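Local coordinates for Sodium/sialic acid symporter SiaT (Proteus mirabilis, PDB 5NV9), which uses the sodium gradient to drive uptake of the sialic acid N-acetylneuraminic acid across the inner membrane, moving two sodium ions with each sugar, at residues L130-I133 with G134-A137; I381-A384 with G385-S389; S409-G412 with L413-G416. All coordinates share one frame; numbering follows the deposited sequence.

In the fold
The three contacts come in series along the chain, within the LeuT fold: contacts 1 and 2 are turns of continuous transmembrane helices, 118-151 and 370-398, and contact 3 is the break between helix 405-412 and helix 415-427. Contact 1 touches both others. Its centre is about 10 Å from that of contact 2, where Ile-133 and Val-136 meet Ala-384 and Ser-388, and about 11 Å from that of contact 3, where Leu-130 and Phe-131 pack on Ile-411 and Gly-412. Contacts 2 and 3 do not touch, their nearest atoms being about 11 Å apart. Thus the helix carrying the sialic-acid-binding Arg-135 is packed against both later membrane segments.

Contact 1: residues L130-I133 with G134-A137; sequences LFHI and GRVA. With SLB (N-acetyl-beta-neuraminic acid), chain D.
Phe-131 and Arg-135 lie one turn apart on an unbroken alpha helix, where Arg-135 N donates to Phe-131 O at 2.8 Å and Val-136 N to His-132 O at 3.1 Å. The Arg-135 side chain leaves with CG anti to the backbone N (chi1 172°) and stays extended as far as NE, a reach that carries its guanidinium from the helix surface to the substrate. There NH1 donates to the carboxylate oxygen O1B of the bound N-acetyl-beta-neuraminic acid at 3.1 Å, fairly straight (161°), with O1B at the edge of the guanidinium and in its plane. A long cationic side chain suits this place, the outward-facing sialic acid pocket of a LeuT-fold symporter. NH2 is bound to Thr-58 O, which gives the group a second hold and limits its rotation. His-132 is set next to the arginine chain and heads in its direction: its CE1 lies 3.7 Å from Arg-135 CD, with ring and guanidinium planes 60° apart. A flat ring can line this aliphatic chain while ND1 bonds Ser-347 OG, and it stacks on Phe-128. Phe-131 brings CE2 to 4.2 Å from Arg-135 CB, a looser apolar flank near the aliphatic base of the arginine.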
loop_
_atom_site.group_PDB
_atom_site.type_symbol
_atom_site.label_atom_id
_atom_site.label_comp_id
_atom_site.label_asym_id
_atom_site.label_seq_id
_atom_site.Cartn_x
_atom_site.Cartn_y
_atom_site.Cartn_z
ATOM N N LEU A 130 -6.461 -12.297 1.657
ATOM C CA LEU A 130 -6.879 -12.377 0.256
ATOM C C LEU A 130 -6.679 -11.075 -0.493
ATOM O O LEU A 130 -6.273 -11.120 -1.633
ATOM C CB LEU A 130 -8.335 -12.825 0.134
ATOM C CG LEU A 130 -8.561 -14.248 0.633
ATOM C CD1 LEU A 130 -10.052 -14.541 0.781
ATOM C CD2 LEU A 130 -7.869 -15.247 -0.289
ATOM N N PHE A 131 -6.936 -9.927 0.122
ATOM C CA PHE A 131 -6.742 -8.662 -0.571
ATOM C C PHE A 131 -5.261 -8.490 -0.940
ATOM O O PHE A 131 -4.909 -8.143 -2.086
ATOM C CB PHE A 131 -7.215 -7.429 0.203
ATOM C CG PHE A 131 -7.008 -6.152 -0.577
ATOM C CD1 PHE A 131 -7.810 -5.861 -1.682
ATOM C CD2 PHE A 131 -5.921 -5.283 -0.304
ATOM C CE1 PHE A 131 -7.584 -4.699 -2.454
ATOM C CE2 PHE A 131 -5.683 -4.128 -1.074
ATOM C CZ PHE A 131 -6.511 -3.832 -2.145
ATOM N N HIS A 132 -4.392 -8.789 0.004
ATOM C CA HIS A 132 -2.956 -8.611 -0.214
ATOM C C HIS A 132 -2.288 -9.594 -1.156
ATOM O O HIS A 132 -1.287 -9.231 -1.816
ATOM C CB HIS A 132 -2.236 -8.451 1.118
ATOM C CG HIS A 132 -2.402 -7.073 1.640
ATOM N ND1 HIS A 132 -1.395 -6.143 1.587
ATOM C CD2 HIS A 132 -3.511 -6.414 2.007
ATOM C CE1 HIS A 132 -1.849 -4.982 1.998
ATOM N NE2 HIS A 132 -3.132 -5.119 2.276
ATOM N N ILE A 133 -2.821 -10.801 -1.245
ATOM C CA ILE A 133 -2.449 -11.656 -2.363
ATOM C C ILE A 133 -2.719 -10.988 -3.719
ATOM O O ILE A 133 -1.842 -11.013 -4.618
ATOM C CB ILE A 133 -3.143 -12.992 -2.292
ATOM C CG1 ILE A 133 -2.686 -13.747 -1.037
ATOM C CG2 ILE A 133 -2.859 -13.814 -3.558
ATOM C CD1 ILE A 133 -1.395 -14.497 -1.222
ATOM N N GLY A 134 -3.894 -10.367 -3.867
ATOM C CA GLY A 134 -4.164 -9.531 -5.011
ATOM C C GLY A 134 -3.255 -8.302 -5.170
ATOM O O GLY A 134 -2.831 -7.983 -6.285
ATOM N N ARG A 135 -2.980 -7.578 -4.085
ATOM C CA ARG A 135 -2.210 -6.350 -4.201
ATOM C C ARG A 135 -0.787 -6.642 -4.741
ATOM O O ARG A 135 -0.286 -5.880 -5.596
ATOM C CB ARG A 135 -2.205 -5.567 -2.862
ATOM C CG ARG A 135 -1.274 -4.371 -2.791
ATOM C CD ARG A 135 -1.376 -3.724 -1.426
ATOM N NE ARG A 135 -0.293 -2.805 -1.095
ATOM C CZ ARG A 135 -0.143 -1.607 -1.620
ATOM N NH1 ARG A 135 -1.041 -1.152 -2.511
ATOM N NH2 ARG A 135 0.921 -0.851 -1.264
ATOM N N VAL A 136 -0.172 -7.725 -4.249
ATOM C CA VAL A 136 1.119 -8.168 -4.697
ATOM C C VAL A 136 1.092 -8.483 -6.219
ATOM O O VAL A 136 2.034 -8.050 -6.989
ATOM C CB VAL A 136 1.598 -9.414 -3.943
ATOM C CG1 VAL A 136 2.842 -10.012 -4.588
ATOM C CG2 VAL A 136 1.893 -9.090 -2.494
ATOM N N ALA A 137 0.068 -9.245 -6.649
ATOM C CA ALA A 137 -0.068 -9.651 -8.077
ATOM C C ALA A 137 -0.228 -8.423 -8.975
ATOM O O ALA A 137 0.457 -8.289 -9.979
ATOM C CB ALA A 137 -1.213 -10.618 -8.281
HETATM C C1 SLB D . 0.047 2.739 -3.737
HETATM C C2 SLB D . -0.926 3.460 -2.844
HETATM C C3 SLB D . -2.213 3.689 -3.602
HETATM C C4 SLB D . -3.194 4.609 -2.841
HETATM C C5 SLB D . -2.440 5.922 -2.628
HETATM C C6 SLB D . -1.133 5.657 -1.851
HETATM C C7 SLB D . -0.275 6.903 -1.594
HETATM C C8 SLB D . 0.991 6.563 -0.851
HETATM C C9 SLB D . 1.761 7.821 -0.449
HETATM C C10 SLB D . -3.599 8.088 -2.397
HETATM C C11 SLB D . -4.140 9.044 -1.366
HETATM N N5 SLB D . -3.265 6.891 -1.893
HETATM O O1A SLB D . 0.876 3.439 -4.414
HETATM O O1B SLB D . -0.037 1.455 -3.815
HETATM O O2 SLB D . -1.188 2.700 -1.630
HETATM O O4 SLB D . -4.409 4.859 -3.628
HETATM O O6 SLB D . -0.315 4.736 -2.567
HETATM O O7 SLB D . 0.129 7.507 -2.827
HETATM O O8 SLB D . 0.684 5.797 0.308
HETATM O O9 SLB D . 1.032 8.629 0.508
HETATM O O10 SLB D . -3.427 8.405 -3.586
#

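Contact 2: residues I381-A384 with G385-S389; sequences IIVA and GIFSS
Four backbone bonds join Ile-381 through Ala-384 to Gly-385 through Ser-388 in the regular i to i+4 pattern of an alpha helix. The middle two run from Ile-386 N to Ile-382 O, 2.9 Å, and from Phe-387 N to Val-383 O, 3.0 Å. Gly-385, which has no side chain, suits a position where space beside Ile-381 O is short.

The apolar contacts follow the same spacing. The gamma branch CG2 of Ile-382 meets the terminal CD1 of Ile-386 at 3.6 Å, the two side chains slanting across each other. Val-383 and Phe-387 instead run abreast in a common direction: Val-383 CG1, placed anti to its own backbone N (chi1 177°), comes within 3.7 Å of Phe-387 CE2. Branched aliphatic chains and a phenyl ring suit this stretch, where Ile-386 and Phe-387 lie on the surface and probably face lipid.

Polar side chains add a third kind of contact. Ser-389 OG donates to Gly-385 O at 2.9 Å from above the carbonyl plane, while Ser-389 N reaches the same oxygen from the other face, so two donors grip it; this OG also pairs with Ser-163 OG. Ser-388 OG turns to helix 118-151 and forms a probable hydrogen bond to Ile-133 O, where a small hydroxyl allows close approach.

On the inner side Ala-384 fits against Ile-133, Leu-348 and Ile-351, and Ser-388 against Val-136, with Ile-386 and Phe-387 on the surface: a transmembrane helix of the LeuT fold, its small residues set against helices 118-151 and 328-361.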
loop_
_atom_site.group_PDB
_atom_site.type_symbol
_atom_site.label_atom_id
_atom_site.label_comp_id
_atom_site.label_asym_id
_atom_site.label_seq_id
_atom_site.Cartn_x
_atom_site.Cartn_y
_atom_site.Cartn_z
ATOM N N ILE A 381 5.402 -17.211 3.841
ATOM C CA ILE A 381 6.041 -16.314 2.876
ATOM C C ILE A 381 6.274 -16.993 1.495
ATOM O O ILE A 381 5.921 -16.465 0.467
ATOM C CB ILE A 381 7.252 -15.604 3.498
ATOM C CG1 ILE A 381 6.668 -14.537 4.468
ATOM C CG2 ILE A 381 8.062 -14.916 2.395
ATOM C CD1 ILE A 381 7.600 -14.138 5.509
ATOM N N ILE A 382 6.754 -18.209 1.482
ATOM C CA ILE A 382 6.890 -18.921 0.230
ATOM C C ILE A 382 5.577 -19.234 -0.463
ATOM O O ILE A 382 5.463 -19.074 -1.653
ATOM C CB ILE A 382 7.624 -20.242 0.415
ATOM C CG1 ILE A 382 8.914 -20.006 1.161
ATOM C CG2 ILE A 382 7.850 -20.865 -0.947
ATOM C CD1 ILE A 382 9.682 -18.789 0.721
ATOM N N VAL A 383 4.599 -19.716 0.267
ATOM C CA VAL A 383 3.340 -20.108 -0.330
ATOM C C VAL A 383 2.583 -18.888 -0.902
ATOM O O VAL A 383 2.155 -18.859 -2.056
ATOM C CB VAL A 383 2.462 -20.867 0.684
ATOM C CG1 VAL A 383 1.139 -21.190 0.032
ATOM C CG2 VAL A 383 3.160 -22.130 1.163
ATOM N N ALA A 384 2.450 -17.861 -0.089
ATOM C CA ALA A 384 1.854 -16.610 -0.554
ATOM C C ALA A 384 2.616 -16.029 -1.764
ATOM O O ALA A 384 2.005 -15.620 -2.756
ATOM C CB ALA A 384 1.809 -15.614 0.595
ATOM N N GLY A 385 3.950 -16.015 -1.660
ATOM C CA GLY A 385 4.836 -15.613 -2.738
ATOM C C GLY A 385 4.554 -16.339 -4.042
ATOM O O GLY A 385 4.404 -15.694 -5.093
ATOM N N ILE A 386 4.465 -17.679 -3.961
ATOM C CA ILE A 386 4.186 -18.514 -5.122
ATOM C C ILE A 386 2.853 -18.188 -5.736
ATOM O O ILE A 386 2.801 -17.872 -6.922
ATOM C CB ILE A 386 4.322 -20.024 -4.806
ATOM C CG1 ILE A 386 5.811 -20.362 -4.709
ATOM C CG2 ILE A 386 3.700 -20.847 -5.911
ATOM C CD1 ILE A 386 6.137 -21.646 -3.997
ATOM N N PHE A 387 1.789 -18.206 -4.934
ATOM C CA PHE A 387 0.460 -17.813 -5.406
ATOM C C PHE A 387 0.401 -16.390 -6.026
ATOM O O PHE A 387 -0.284 -16.166 -7.019
ATOM C CB PHE A 387 -0.607 -17.876 -4.279
ATOM C CG PHE A 387 -0.974 -19.265 -3.781
ATOM C CD1 PHE A 387 -0.915 -20.393 -4.590
ATOM C CD2 PHE A 387 -1.468 -19.416 -2.487
ATOM C CE1 PHE A 387 -1.279 -21.635 -4.100
ATOM C CE2 PHE A 387 -1.851 -20.652 -2.000
ATOM C CZ PHE A 387 -1.739 -21.767 -2.810
ATOM N N SER A 388 1.057 -15.418 -5.406
ATOM C CA SER A 388 1.034 -14.028 -5.877
ATOM C C SER A 388 1.708 -13.921 -7.223
ATOM O O SER A 388 1.253 -13.170 -8.087
ATOM C CB SER A 388 1.802 -13.111 -4.924
ATOM O OG SER A 388 0.925 -12.481 -4.049
ATOM N N SER A 389 2.799 -14.675 -7.356
ATOM C CA SER A 389 3.621 -14.710 -8.554
ATOM C C SER A 389 2.959 -15.407 -9.725
ATOM O O SER A 389 3.050 -14.913 -10.847
ATOM C CB SER A 389 4.939 -15.399 -8.272
ATOM O OG SER A 389 5.724 -14.625 -7.391
#

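Contact 3: residues S409-G412 with L413-G416; sequences SLIG and LMGG
Ile-411 and Met-414, a selenomethionine here, meet where the helix gives way: Ile-411 CD1 lies 3.9 Å from Met-414 CG, and the two chains stand nearly perpendicular. Their backbones are tied as well, for Met-414 N donates to Ile-411 O at 2.9 Å. Met-414 is bent at both chi2 and chi3, folding its long, flexible chain back until CE is 3.8 Å from Leu-410 O.

Leu-413 lies back over the preceding turn. Its CG, anti to its own carbonyl carbon (chi1 -62°), is 3.3 Å from Ser-409 O, while its CD1 makes a looser contact of 4.4 Å with Leu-410 CD1. Compact and branched, it fits over the carbonyls at the end of the helix. The backbone here is less firmly tied: Leu-413 N is shared between Ser-409 O and Leu-410 O, both bonds weak.

Further along, Gly-415 N donates to Gly-412 O at 3.2 Å, closing a type I beta turn from Gly-412 to Gly-415. The glycines at the two ends of this turn carry no side chain, which probably eases the change of direction.

Outside the two segments, Met-414 packs on Phe-123 and Ser-127 of helix 118-151, the helix that Ile-411 also meets. On helix 433-452, Leu-448 and Tyr-452 receive Leu-410, and Ser-409 also touches Tyr-452. The regular i to i+4 pattern thus passes through i to i+3 bonds into a glycine-flanked turn, an arrangement characteristic of a break within a transmembrane helix, here the one spanning 404-427 in this LeuT-fold symporter.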
loop_
_atom_site.group_PDB
_atom_site.type_symbol
_atom_site.label_atom_id
_atom_site.label_comp_id
_atom_site.label_asym_id
_atom_site.label_seq_id
_atom_site.Cartn_x
_atom_site.Cartn_y
_atom_site.Cartn_z
ATOM N N SER A 409 -11.597 -7.663 -7.581
ATOM C CA SER A 409 -12.529 -6.579 -7.334
ATOM C C SER A 409 -13.508 -6.978 -6.207
ATOM O O SER A 409 -13.846 -6.146 -5.361
ATOM C CB SER A 409 -13.242 -6.125 -8.617
ATOM O OG SER A 409 -14.314 -6.969 -8.943
ATOM N N LEU A 410 -13.885 -8.257 -6.165
ATOM C CA LEU A 410 -14.772 -8.808 -5.131
ATOM C C LEU A 410 -14.190 -8.724 -3.698
ATOM O O LEU A 410 -14.868 -8.253 -2.767
ATOM C CB LEU A 410 -15.087 -10.263 -5.471
ATOM C CG LEU A 410 -16.089 -10.989 -4.603
ATOM C CD1 LEU A 410 -17.350 -10.158 -4.490
ATOM C CD2 LEU A 410 -16.372 -12.345 -5.234
ATOM N N ILE A 411 -12.943 -9.186 -3.533
ATOM C CA ILE A 411 -12.255 -9.182 -2.210
ATOM C C ILE A 411 -11.942 -7.734 -1.738
ATOM O O ILE A 411 -12.025 -7.418 -0.534
ATOM C CB ILE A 411 -10.968 -10.048 -2.251
ATOM C CG1 ILE A 411 -10.306 -10.072 -0.896
ATOM C CG2 ILE A 411 -9.966 -9.528 -3.257
ATOM C CD1 ILE A 411 -11.272 -10.552 0.191
ATOM N N GLY A 412 -11.606 -6.870 -2.709
ATOM C CA GLY A 412 -11.419 -5.438 -2.491
ATOM C C GLY A 412 -12.588 -4.769 -1.811
ATOM O O GLY A 412 -12.408 -3.883 -0.977
ATOM N N LEU A 413 -13.796 -5.194 -2.156
ATOM C CA LEU A 413 -14.958 -4.650 -1.519
ATOM C C LEU A 413 -15.009 -4.929 0.004
ATOM O O LEU A 413 -15.720 -4.211 0.734
ATOM C CB LEU A 413 -16.196 -5.229 -2.158
ATOM C CG LEU A 413 -16.439 -4.939 -3.644
ATOM C CD1 LEU A 413 -17.633 -5.770 -4.134
ATOM C CD2 LEU A 413 -16.679 -3.460 -3.811
HETATM N N MSE A 414 -14.293 -5.948 0.477
HETATM C CA MSE A 414 -14.275 -6.308 1.922
HETATM C C MSE A 414 -13.457 -5.364 2.788
HETATM O O MSE A 414 -13.630 -5.378 4.019
HETATM C CB MSE A 414 -13.863 -7.741 2.245
HETATM C CG MSE A 414 -14.546 -8.790 1.368
HETATM SE SE MSE A 414 -16.439 -8.891 1.862
HETATM C CE MSE A 414 -17.235 -8.052 0.237
ATOM N N GLY A 415 -12.658 -4.478 2.183
ATOM C CA GLY A 415 -11.939 -3.452 2.914
ATOM C C GLY A 415 -12.796 -2.484 3.701
ATOM O O GLY A 415 -12.445 -2.091 4.835
ATOM N N GLY A 416 -13.915 -2.096 3.116
ATOM C CA GLY A 416 -14.887 -1.270 3.795
ATOM C C GLY A 416 -15.389 -1.920 5.085
ATOM O O GLY A 416 -15.242 -1.354 6.179
#